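Local atomic coordinates of 6-phosphogluconate dehydratase (Shewanella oneidensis, PDB entry 2GP4), a protein that catalyses the dehydration of 6-phosphogluconate to 2-keto-3-deoxy-6-phosphogluconate in the Entner-Doudoroff pathway, probably with an iron-sulfur cluster that is absent from this apo form. Residues A[338-342]-A[448-452]; A[351-355]-A[428-434]; A[435-441]-A[452-456]; A[461-465]-A[566-570]; A[514-519]-A[537-541]. All coordinates share one frame; numbering follows the deposited sequence.

Contact 1. Residues A[338-342]-A[448-452]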
# COMPACT_ATOMS: atom_id res chain seq x y z
N VAL A 338 -4.17 8.64 -10.12
CA VAL A 338 -2.74 8.29 -10.07
C VAL A 338 -2.50 6.99 -10.84
O VAL A 338 -3.25 6.02 -10.70
CB VAL A 338 -2.26 8.11 -8.60
CG1 VAL A 338 -0.82 7.60 -8.54
CG2 VAL A 338 -2.38 9.41 -7.80
N ASN A 339 -1.44 6.95 -11.66
CA ASN A 339 -1.11 5.73 -12.40
C ASN A 339 0.32 5.21 -12.13
O ASN A 339 1.04 5.78 -11.32
CB ASN A 339 -1.39 5.89 -13.91
CG ASN A 339 -0.59 7.02 -14.57
OD1 ASN A 339 -1.02 7.59 -15.58
ND2 ASN A 339 0.58 7.34 -14.02
N TRP A 340 0.71 4.13 -12.81
CA TRP A 340 2.04 3.54 -12.62
C TRP A 340 3.19 4.42 -13.09
O TRP A 340 4.30 4.28 -12.60
CB TRP A 340 2.13 2.15 -13.26
CG TRP A 340 1.36 1.10 -12.52
CD1 TRP A 340 0.92 1.16 -11.22
CD2 TRP A 340 0.94 -0.17 -13.02
NE1 TRP A 340 0.26 0.01 -10.89
CE2 TRP A 340 0.26 -0.83 -11.97
CE3 TRP A 340 1.08 -0.83 -14.25
CZ2 TRP A 340 -0.30 -2.10 -12.12
CZ3 TRP A 340 0.53 -2.09 -14.40
CH2 TRP A 340 -0.15 -2.72 -13.33
N ASP A 341 2.93 5.33 -14.02
CA ASP A 341 3.94 6.31 -14.43
C ASP A 341 4.31 7.21 -13.25
O ASP A 341 5.47 7.61 -13.11
CB ASP A 341 3.46 7.16 -15.59
CG ASP A 341 3.05 6.34 -16.80
OD1 ASP A 341 1.84 6.12 -16.98
OD2 ASP A 341 3.94 5.92 -17.57
N ASP A 342 3.32 7.54 -12.41
CA ASP A 342 3.58 8.31 -11.20
C ASP A 342 4.50 7.55 -10.26
O ASP A 342 5.48 8.10 -9.78
CB ASP A 342 2.28 8.67 -10.48
CG ASP A 342 1.28 9.39 -11.38
OD1 ASP A 342 1.70 10.16 -12.28
OD2 ASP A 342 0.07 9.19 -11.17
N GLY A 448 1.59 -5.76 -22.39
CA GLY A 448 0.77 -4.80 -21.65
C GLY A 448 1.56 -3.96 -20.67
O GLY A 448 2.60 -3.40 -21.00
N ARG A 449 1.06 -3.87 -19.44
CA ARG A 449 1.69 -3.07 -18.40
C ARG A 449 1.78 -3.88 -17.11
O ARG A 449 0.81 -4.55 -16.72
CB ARG A 449 0.90 -1.78 -18.16
CG ARG A 449 0.84 -0.84 -19.38
CD ARG A 449 -0.19 0.30 -19.21
NE ARG A 449 0.12 1.17 -18.08
CZ ARG A 449 0.97 2.20 -18.12
NH1 ARG A 449 1.61 2.49 -19.24
NH2 ARG A 449 1.19 2.92 -17.03
N ALA A 450 2.94 -3.83 -16.46
CA ALA A 450 3.13 -4.47 -15.16
C ALA A 450 4.07 -3.63 -14.29
O ALA A 450 4.59 -2.61 -14.73
CB ALA A 450 3.68 -5.88 -15.35
N VAL A 451 4.27 -4.05 -13.05
CA VAL A 451 5.27 -3.43 -12.20
C VAL A 451 6.29 -4.47 -11.73
O VAL A 451 6.02 -5.67 -11.76
CB VAL A 451 4.65 -2.66 -10.99
CG1 VAL A 451 3.80 -1.48 -11.48
CG2 VAL A 451 3.82 -3.58 -10.11
N ILE A 452 7.46 -3.99 -11.33
CA ILE A 452 8.54 -4.84 -10.83
C ILE A 452 9.28 -4.13 -9.69
O ILE A 452 9.54 -2.93 -9.78
CB ILE A 452 9.53 -5.27 -11.97
CG1 ILE A 452 10.59 -6.26 -11.45
CG2 ILE A 452 10.19 -4.04 -12.63
CD1 ILE A 452 11.29 -7.06 -12.55
O HOH W 1 3.48 4.92 -20.01
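Trp340 lays its indole against strand 448-453, and Val451 answers with a single methyl. CG1 of Val451 stands over the five-membered ring of Trp340, 3.5 Å from its centroid and 12° off the normal, a CH-pi contact. The valine torsion explains the aim: with CG1 anti to the carbonyl carbon (chi1 -64°), this branch is the one that reaches the indole, and the two side chains cross at about a right angle. The six-membered ring extends along the strand to Arg449, whose carbonyl O lies at the ring edge, 3.4 Å from Trp340 CZ3, and whose CB packs on the same atom.

The arginine turns back toward the start of the helix, its chain bent at chi3. Its NH2 forms a salt bridge with Asp341 OD1 at 3.3 Å. The bond is far from straight, 140° at the hydrogen, and meets the oxygen from above the carboxylate plane. One water reinforces the pair, donating to Asp341 OD2 and accepting from Arg449 NH1. Glu615 is the stronger partner of the guanidinium, and it also accepts from the backbone N of Trp340.

Asn339 is at the N-cap position of helix 340-347, and Trp340 and Asp341 in its first turn meet the strand. Trp340 touches Leu442 of strand 440-445 and His544 of strand 541-546, the two strands flanking 448-453, while Asp342 reaches Arg31 and Arg35 of helix 23-51.

Contact 2. Residues A[351-355]-A[428-434]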
# COMPACT_ATOMS: atom_id res chain seq x y z
N PRO A 351 14.82 7.95 -2.21
CA PRO A 351 15.77 6.97 -1.68
C PRO A 351 15.08 5.94 -0.78
O PRO A 351 14.02 6.22 -0.22
CB PRO A 351 16.74 7.82 -0.87
CG PRO A 351 15.95 9.02 -0.47
CD PRO A 351 15.02 9.29 -1.62
N LEU A 352 15.69 4.76 -0.67
CA LEU A 352 15.28 3.78 0.32
C LEU A 352 15.95 4.10 1.65
O LEU A 352 17.18 4.20 1.74
CB LEU A 352 15.63 2.36 -0.14
CG LEU A 352 15.23 1.22 0.80
CD1 LEU A 352 13.69 1.07 0.88
CD2 LEU A 352 15.90 -0.09 0.39
N LEU A 353 15.13 4.26 2.69
CA LEU A 353 15.57 4.76 3.98
C LEU A 353 15.36 3.77 5.14
O LEU A 353 15.91 3.96 6.22
CB LEU A 353 14.85 6.08 4.28
CG LEU A 353 15.56 7.43 4.05
CD1 LEU A 353 16.55 7.43 2.89
CD2 LEU A 353 14.53 8.56 3.92
N ALA A 354 14.58 2.72 4.92
CA ALA A 354 14.25 1.78 5.99
C ALA A 354 14.30 0.32 5.57
O ALA A 354 13.88 -0.04 4.48
CB ALA A 354 12.89 2.11 6.60
N ARG A 355 14.84 -0.52 6.46
CA ARG A 355 14.78 -1.98 6.33
C ARG A 355 13.92 -2.57 7.44
O ARG A 355 14.39 -2.77 8.56
CB ARG A 355 16.17 -2.59 6.44
CG ARG A 355 16.92 -2.72 5.14
CD ARG A 355 18.12 -3.61 5.34
NE ARG A 355 19.24 -3.22 4.49
CZ ARG A 355 20.52 -3.34 4.83
NH1 ARG A 355 20.86 -3.82 6.02
NH2 ARG A 355 21.47 -2.96 3.98
N THR A 428 17.91 5.00 7.94
CA THR A 428 19.01 5.82 7.45
C THR A 428 18.58 7.20 6.96
O THR A 428 17.40 7.43 6.67
CB THR A 428 19.84 5.05 6.39
OG1 THR A 428 21.15 5.60 6.30
CG2 THR A 428 19.16 5.07 5.03
N SER A 429 19.54 8.11 6.88
CA SER A 429 19.32 9.46 6.36
C SER A 429 19.32 9.44 4.84
O SER A 429 19.86 8.50 4.24
CB SER A 429 20.43 10.39 6.84
OG SER A 429 21.67 9.96 6.32
N VAL A 430 18.75 10.47 4.21
CA VAL A 430 18.74 10.53 2.75
C VAL A 430 20.13 10.76 2.14
O VAL A 430 20.37 10.35 1.01
CB VAL A 430 17.68 11.54 2.16
CG1 VAL A 430 16.45 11.64 3.06
CG2 VAL A 430 18.27 12.91 1.88
N ALA A 431 21.04 11.38 2.89
CA ALA A 431 22.40 11.63 2.39
C ALA A 431 23.17 10.32 2.16
O ALA A 431 23.93 10.20 1.19
CB ALA A 431 23.17 12.54 3.34
N THR A 432 22.96 9.36 3.05
CA THR A 432 23.59 8.04 2.95
C THR A 432 22.54 6.91 3.03
O THR A 432 22.47 6.20 4.02
CB THR A 432 24.67 7.85 4.05
OG1 THR A 432 24.03 7.79 5.33
CG2 THR A 432 25.66 9.00 4.04
N PRO A 433 21.75 6.73 1.96
CA PRO A 433 20.63 5.80 2.03
C PRO A 433 21.03 4.34 1.75
O PRO A 433 22.14 4.09 1.28
CB PRO A 433 19.70 6.30 0.92
CG PRO A 433 20.65 6.83 -0.11
CD PRO A 433 21.85 7.36 0.63
N PHE A 434 20.13 3.40 2.03
CA PHE A 434 20.35 2.01 1.60
C PHE A 434 20.45 1.92 0.07
O PHE A 434 21.29 1.20 -0.46
CB PHE A 434 19.25 1.08 2.12
CG PHE A 434 19.24 0.94 3.62
CD1 PHE A 434 20.29 0.31 4.28
CD2 PHE A 434 18.18 1.44 4.36
CE1 PHE A 434 20.28 0.19 5.66
CE2 PHE A 434 18.16 1.31 5.75
CZ PHE A 434 19.21 0.69 6.40
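Leu353 and Thr428 meet through the backbone at the close-packed heart of this contact. Thr428 N donates to Leu353 O at 2.8 Å, lying in the carbonyl plane, and their CA atoms are 5.0 Å apart. The leucine side chain bends over the same residue, so that its CG sits 3.2 Å from Thr428 O, and its two branches then divide. CD2 packs on Val430 CG1 at 3.7 Å, whereas CD1 faces Ser429 O and Pro433 CB. Pro351 extends this apolar patch, with its CB against Pro433 CB and its CG against Val430 CB. Leu376 and Leu380 of helix 372-383 also touch Leu353, which is buried.

Neither segment is a regular helix or strand. Two irregular loops, one following helix 340-347 and the other preceding strand 440-445, are laid together here, and they belong respectively to the N-terminal and C-terminal family regions. The second loop folds back on itself: Thr428 OG1, anti to its own backbone N (chi1 -158°), donates to Thr432 O at 2.7 Å and ties the two ends of the turn together.

The Phe434 ring is well packed between Thr428 CB, offset over one face, and Arg355 CG, centred 4.2 Å above the other in a CH-pi contact; Ala354 N lies near its edge in plane. Two features are looser. Phe434 N makes only a weak bond to Leu352 O, with 130° at the hydrogen. On the solvent side, the exposed Arg355 presents a guanidinium face to Phe434 CE1, but the two planes remain 33° apart, short of a parallel stack.

Contact 3. Residues A[435-441]-A[452-456]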
# COMPACT_ATOMS: atom_id res chain seq x y z
N GLN A 435 19.57 2.65 -0.61
CA GLN A 435 19.59 2.81 -2.07
C GLN A 435 19.06 4.20 -2.40
O GLN A 435 18.19 4.71 -1.69
CB GLN A 435 18.72 1.75 -2.74
CG GLN A 435 19.30 0.35 -2.71
CD GLN A 435 18.33 -0.70 -3.21
OE1 GLN A 435 17.44 -0.41 -4.00
NE2 GLN A 435 18.51 -1.92 -2.76
N ASN A 436 19.57 4.81 -3.47
CA ASN A 436 19.15 6.17 -3.81
C ASN A 436 17.83 6.25 -4.60
O ASN A 436 17.53 7.28 -5.21
CB ASN A 436 20.27 6.93 -4.53
CG ASN A 436 20.49 6.47 -5.95
OD1 ASN A 436 19.93 5.47 -6.39
ND2 ASN A 436 21.32 7.21 -6.69
N ASN A 437 17.06 5.17 -4.58
CA ASN A 437 15.78 5.07 -5.29
C ASN A 437 14.87 4.01 -4.65
O ASN A 437 15.33 3.19 -3.85
CB ASN A 437 16.03 4.74 -6.76
CG ASN A 437 16.80 3.46 -6.94
OD1 ASN A 437 16.23 2.37 -6.96
ND2 ASN A 437 18.12 3.57 -7.05
N GLY A 438 13.58 4.03 -5.01
CA GLY A 438 12.59 3.13 -4.42
C GLY A 438 12.44 1.76 -5.07
O GLY A 438 11.70 0.91 -4.57
N GLY A 439 13.13 1.54 -6.19
CA GLY A 439 13.11 0.24 -6.86
C GLY A 439 11.79 -0.21 -7.48
O GLY A 439 11.65 -1.37 -7.83
N LEU A 440 10.83 0.71 -7.60
CA LEU A 440 9.54 0.38 -8.22
C LEU A 440 9.50 0.86 -9.67
O LEU A 440 9.42 2.06 -9.92
CB LEU A 440 8.39 1.02 -7.45
CG LEU A 440 7.09 0.25 -7.13
CD1 LEU A 440 5.97 1.25 -6.89
CD2 LEU A 440 6.68 -0.76 -8.19
N LYS A 441 9.56 -0.07 -10.62
CA LYS A 441 9.58 0.29 -12.04
C LYS A 441 8.37 -0.21 -12.83
O LYS A 441 7.85 -1.30 -12.59
CB LYS A 441 10.87 -0.19 -12.72
CG LYS A 441 12.18 0.46 -12.22
CD LYS A 441 12.05 1.97 -11.97
CE LYS A 441 11.99 2.75 -13.27
NZ LYS A 441 11.76 4.19 -13.01
N ILE A 452 7.46 -3.99 -11.33
CA ILE A 452 8.54 -4.84 -10.83
C ILE A 452 9.28 -4.13 -9.69
O ILE A 452 9.54 -2.93 -9.78
CB ILE A 452 9.53 -5.27 -11.97
CG1 ILE A 452 10.59 -6.26 -11.45
CG2 ILE A 452 10.19 -4.04 -12.63
CD1 ILE A 452 11.29 -7.06 -12.55
N LYS A 453 9.58 -4.89 -8.63
CA LYS A 453 10.51 -4.44 -7.60
C LYS A 453 11.91 -4.98 -7.87
O LYS A 453 12.13 -6.20 -7.88
CB LYS A 453 10.05 -4.84 -6.20
CG LYS A 453 8.99 -3.92 -5.59
CD LYS A 453 9.41 -2.44 -5.52
CE LYS A 453 10.57 -2.21 -4.57
NZ LYS A 453 10.30 -2.67 -3.18
N VAL A 454 12.84 -4.06 -8.09
CA VAL A 454 14.22 -4.42 -8.43
C VAL A 454 15.17 -4.18 -7.26
O VAL A 454 16.38 -4.40 -7.38
CB VAL A 454 14.72 -3.69 -9.71
CG1 VAL A 454 13.94 -4.17 -10.92
CG2 VAL A 454 14.61 -2.17 -9.57
N SER A 455 14.62 -3.74 -6.13
CA SER A 455 15.38 -3.38 -4.93
C SER A 455 16.32 -4.47 -4.41
O SER A 455 17.42 -4.17 -3.95
CB SER A 455 14.42 -2.99 -3.82
OG SER A 455 13.89 -1.71 -4.07
N ALA A 456 15.87 -5.72 -4.47
CA ALA A 456 16.67 -6.86 -4.00
C ALA A 456 17.17 -7.70 -5.18
O ALA A 456 17.63 -8.83 -5.00
CB ALA A 456 15.87 -7.71 -3.01
O HOH W 2 15.06 0.55 -3.62
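This is the open end of an antiparallel beta hairpin, where strands 440-445 and 448-453 pair and the loops that lead in and out of them stay hydrogen-bonded to each other. Lys441 and Ile452 form a hydrogen-bonded pair: Lys441 N donates to Ile452 O at 3.0 Å with a nearly straight 176° at the hydrogen, and Ile452 N returns a bond to Lys441 O. Leu440 and Lys453 are the adjoining non-hydrogen-bonded pair. The ladder gains one more bond past the strands, from Val454 N to Gly439 O at 3.0 Å, and Lys453 CA directs a CA-H...O contact at the same oxygen.

Gly439 has a positive phi of 67°, and a side chain here would collide with Ser455 OG, which already lies 3.5 Å from Gly439 CA. Lys453 is bent at chi2, chi3 and chi4, curling its chain past the glycine carbonyls; its CD lies 3.9 Å from Leu440 CG, while its CE comes within 3.3 Å of Gly438 O. Its NZ bonds to Ser536. On the other face of the hairpin, Ile452 CG2 packs against Lys441 CB.

Further out, Gln435 reaches across with a chain extended beyond CG. Its NE2 gives Ser455 O a hydrogen bond of 2.8 Å, with the acceptor in the amide plane. A water donates to Gln435 OE1 and Asn437 O and accepts from Ser455 OG, linking all three.

Strand 440-445 is outermost in the sheet within this chain, with 448-453 lying between it and 541-546. Lys441 reaches Asp348 just past helix 340-347, and Val454 touches Ala568 beyond strand 563-567.

Contact 4. Residues A[461-465]-A[566-570]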
# COMPACT_ATOMS: atom_id res chain seq x y z
N HIS A 461 20.86 -9.68 -12.77
CA HIS A 461 19.60 -10.43 -12.89
C HIS A 461 18.39 -9.58 -13.31
O HIS A 461 17.26 -10.08 -13.28
CB HIS A 461 19.28 -11.17 -11.57
CG HIS A 461 20.30 -12.18 -11.16
ND1 HIS A 461 20.74 -12.31 -9.86
CD2 HIS A 461 20.98 -13.11 -11.88
CE1 HIS A 461 21.64 -13.28 -9.79
NE2 HIS A 461 21.80 -13.78 -11.00
N ARG A 462 18.62 -8.33 -13.70
CA ARG A 462 17.52 -7.41 -14.04
C ARG A 462 17.02 -7.51 -15.48
O ARG A 462 16.02 -6.88 -15.84
CB ARG A 462 17.88 -5.95 -13.69
CG ARG A 462 17.84 -5.65 -12.20
CD ARG A 462 18.20 -4.21 -11.87
NE ARG A 462 18.37 -4.04 -10.43
CZ ARG A 462 18.68 -2.90 -9.82
NH1 ARG A 462 18.85 -1.78 -10.51
NH2 ARG A 462 18.80 -2.87 -8.50
N VAL A 463 17.73 -8.28 -16.30
CA VAL A 463 17.32 -8.54 -17.68
C VAL A 463 17.33 -10.04 -17.93
O VAL A 463 18.37 -10.69 -17.82
CB VAL A 463 18.28 -7.84 -18.71
CG1 VAL A 463 17.85 -8.13 -20.14
CG2 VAL A 463 18.34 -6.33 -18.46
N VAL A 464 16.16 -10.60 -18.24
CA VAL A 464 16.04 -12.01 -18.60
C VAL A 464 15.24 -12.17 -19.89
O VAL A 464 14.10 -11.72 -19.98
CB VAL A 464 15.40 -12.88 -17.47
CG1 VAL A 464 15.21 -14.33 -17.94
CG2 VAL A 464 16.24 -12.84 -16.20
N GLU A 465 15.88 -12.80 -20.88
CA GLU A 465 15.22 -13.19 -22.11
C GLU A 465 15.32 -14.71 -22.21
O GLU A 465 16.42 -15.26 -22.37
CB GLU A 465 15.88 -12.51 -23.31
CG GLU A 465 15.14 -12.73 -24.63
CD GLU A 465 15.89 -12.16 -25.82
OE1 GLU A 465 15.97 -10.92 -25.94
OE2 GLU A 465 16.40 -12.95 -26.64
N VAL A 566 11.99 -9.91 -20.16
CA VAL A 566 11.76 -9.00 -19.04
C VAL A 566 13.00 -8.13 -18.85
O VAL A 566 14.04 -8.59 -18.39
CB VAL A 566 11.30 -9.72 -17.72
CG1 VAL A 566 12.23 -10.86 -17.36
CG2 VAL A 566 11.17 -8.73 -16.57
N ASP A 567 12.89 -6.88 -19.27
CA ASP A 567 13.98 -5.93 -19.19
C ASP A 567 13.62 -4.82 -18.21
O ASP A 567 12.88 -3.89 -18.54
CB ASP A 567 14.28 -5.36 -20.58
CG ASP A 567 15.63 -4.66 -20.66
OD1 ASP A 567 15.95 -3.85 -19.76
OD2 ASP A 567 16.36 -4.91 -21.65
N ALA A 568 14.16 -4.92 -16.99
CA ALA A 568 13.89 -3.93 -15.94
C ALA A 568 14.79 -2.71 -16.08
O ALA A 568 14.60 -1.70 -15.40
CB ALA A 568 14.05 -4.56 -14.57
N LEU A 569 15.76 -2.81 -16.98
CA LEU A 569 16.69 -1.72 -17.27
C LEU A 569 16.03 -0.67 -18.16
O LEU A 569 16.12 0.53 -17.88
CB LEU A 569 17.93 -2.29 -17.97
CG LEU A 569 19.35 -1.91 -17.56
CD1 LEU A 569 20.31 -2.39 -18.65
CD2 LEU A 569 19.52 -0.41 -17.30
N THR A 570 15.39 -1.11 -19.24
CA THR A 570 14.73 -0.19 -20.17
C THR A 570 13.25 -0.03 -19.87
O THR A 570 12.64 0.95 -20.28
CB THR A 570 14.91 -0.63 -21.66
OG1 THR A 570 14.49 -1.99 -21.82
CG2 THR A 570 16.36 -0.49 -22.10
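Val463 and Asp567 stand side by side on one face of the sheet, pointing the same way from an antiparallel, non-hydrogen-bonded pair whose CA atoms are 4.5 Å apart. Strands 463-471 and 563-567 pair here as antiparallel neighbours in the mixed sheet, with 572-575 beyond 563-567. Both valine methyls lie alongside the carboxylate: CG2 lies 3.7 Å from Asp567 OD1, and CG1 is nearest OD2. CG2 also meets Leu569 CB.

With CG anti to the backbone N (chi1 -164°), the Asp567 carboxylate can reach the following turn, where OD1 accepts from Thr570 N at 2.8 Å, 45° out of the carboxylate plane, and weakly from Leu569 N. This is an Asx motif, in the turn that follows directly on the strand. Replacing Asp567 with an alanine would probably leave the amide of Thr570 without this acceptor, let the turn loosen and strip Val463 of its neighbour.

The opposite face carries Val464 and Val566, a hydrogen-bonded pair. Val566 CG1, placed between the backbone N and the carbonyl carbon, leans over the partner strand, 3.8 Å from Val464 CB and 3.3 Å from Val464 O. Both valines also touch Ala525 of strand 524-528. Their backbones exchange two bonds, Val464 N to Val566 O and Val566 N to Val464 O. Past the strand end the ladder continues: Ala568 N donates to Arg462 O at 2.9 Å, and Ala568 CB rests 3.3 Å from that same oxygen.

Contact 5. Residues A[514-519]-A[537-541]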
# COMPACT_ATOMS: atom_id res chain seq x y z
N LEU A 514 11.99 -20.53 -7.55
CA LEU A 514 12.64 -19.73 -8.59
C LEU A 514 13.94 -19.10 -8.11
O LEU A 514 14.89 -18.98 -8.89
CB LEU A 514 11.68 -18.69 -9.15
CG LEU A 514 10.95 -19.32 -10.33
CD1 LEU A 514 9.45 -19.37 -10.13
CD2 LEU A 514 11.34 -18.64 -11.65
N GLY A 515 13.97 -18.71 -6.83
CA GLY A 515 15.19 -18.24 -6.18
C GLY A 515 16.28 -19.30 -6.18
O GLY A 515 17.44 -19.00 -6.46
N SER A 516 15.90 -20.54 -5.87
CA SER A 516 16.85 -21.66 -5.90
C SER A 516 17.33 -21.97 -7.33
O SER A 516 18.46 -22.41 -7.52
CB SER A 516 16.28 -22.91 -5.22
OG SER A 516 15.32 -23.57 -6.02
N LEU A 517 16.46 -21.75 -8.31
CA LEU A 517 16.81 -21.86 -9.73
C LEU A 517 17.83 -20.81 -10.16
O LEU A 517 18.76 -21.11 -10.91
CB LEU A 517 15.56 -21.75 -10.59
CG LEU A 517 14.88 -22.99 -11.19
CD1 LEU A 517 15.10 -24.25 -10.37
CD2 LEU A 517 13.39 -22.72 -11.40
N GLN A 518 17.64 -19.58 -9.68
CA GLN A 518 18.59 -18.49 -9.89
C GLN A 518 19.92 -18.79 -9.19
O GLN A 518 20.99 -18.55 -9.75
CB GLN A 518 18.00 -17.15 -9.43
CG GLN A 518 18.88 -15.93 -9.66
CD GLN A 518 18.18 -14.61 -9.39
OE1 GLN A 518 17.37 -14.13 -10.20
NE2 GLN A 518 18.49 -13.99 -8.25
N ASP A 519 19.84 -19.31 -7.96
CA ASP A 519 21.02 -19.63 -7.14
C ASP A 519 21.93 -20.65 -7.81
O ASP A 519 23.16 -20.52 -7.75
CB ASP A 519 20.61 -20.13 -5.75
CG ASP A 519 20.09 -19.01 -4.86
OD1 ASP A 519 20.04 -17.84 -5.30
OD2 ASP A 519 19.72 -19.30 -3.70
N GLY A 537 11.70 -9.72 -3.83
CA GLY A 537 12.57 -10.87 -4.00
C GLY A 537 13.82 -10.56 -4.82
O GLY A 537 13.99 -9.44 -5.31
N LYS A 538 14.68 -11.56 -4.94
CA LYS A 538 15.93 -11.45 -5.70
C LYS A 538 15.73 -11.87 -7.17
O LYS A 538 16.59 -11.63 -8.02
CB LYS A 538 17.03 -12.28 -5.05
CG LYS A 538 16.79 -13.79 -5.05
CD LYS A 538 17.82 -14.52 -4.19
CE LYS A 538 17.37 -15.93 -3.86
NZ LYS A 538 18.46 -16.70 -3.20
N VAL A 539 14.60 -12.50 -7.45
CA VAL A 539 14.27 -12.92 -8.80
C VAL A 539 13.41 -11.85 -9.45
O VAL A 539 12.44 -11.39 -8.85
CB VAL A 539 13.56 -14.29 -8.79
CG1 VAL A 539 12.95 -14.61 -10.16
CG2 VAL A 539 14.54 -15.39 -8.37
N PRO A 540 13.77 -11.43 -10.68
CA PRO A 540 12.95 -10.43 -11.36
C PRO A 540 11.53 -10.95 -11.55
O PRO A 540 11.34 -12.04 -12.09
CB PRO A 540 13.65 -10.26 -12.72
CG PRO A 540 14.45 -11.52 -12.90
CD PRO A 540 14.91 -11.86 -11.52
N ALA A 541 10.56 -10.18 -11.09
CA ALA A 541 9.16 -10.58 -11.19
C ALA A 541 8.29 -9.46 -11.77
O ALA A 541 8.14 -8.41 -11.16
CB ALA A 541 8.63 -11.03 -9.84
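Gln518 and Lys538 supply the hydrogen bond, and Asp519 and Lys538 the salt bridge, between helix and loop. Gln518, extended beyond CG, slides antiparallel past Lys538 and uses NE2 to donate to Lys538 O at 3.0 Å. The acceptor lies in the amide plane, but the donor stands above the carbonyl plane, 70° out of it, away from a lone pair. On the exposed side the Lys538 chain, also extended, crosses Asp519 at about a right angle. Its NZ bonds to OD1 of Asp519 on its syn lone pair at 2.9 Å and more weakly to OD2.

Van der Waals contacts surround these bonds. Val539 CG2 packs 3.7 Å from Gly515 CA, and Val539 CG1 lies 4.4 Å from Leu514 CB. Gly515 lets the lysine chain pass close, since a CB here would come tight against Lys538 CE. Leu514 O and Gln518 OE1 are packing neighbours of Val539 CG2. A leucine in place of Gln518 would probably leave Lys538 O without this donor and the loop less firmly fixed to the helix.

Helix 511-519 lies against the loop entering strand 541-546. Leu514 and Val539 both touch Leu526 of strand 524-528, and the helix's far flank meets Phe481 of helix 477-482.

In the fold
Contacts 1, 3 and 4 all reach the mixed sheet of the C-terminal family region, and contact 5 adjoins it through the loop entering strand 541-546. Contacts 1 and 3 share Ile452 on strand 448-453, their centres 14 Å apart. Ile452 also touches Ala568 of contact 4 and Pro540 of contact 5. The centres of contacts 4 and 5 are 13 Å apart, with contact 5 nested along the chain inside the loop closed by contact 4. Contact 2, nested inside contact 1, has its centre 24 to 25 Å from those of contacts 1, 4 and 5 but joins contact 3 through Leu352 and Gln435. Contacts 1 and 2 tie the two family regions together at separate places.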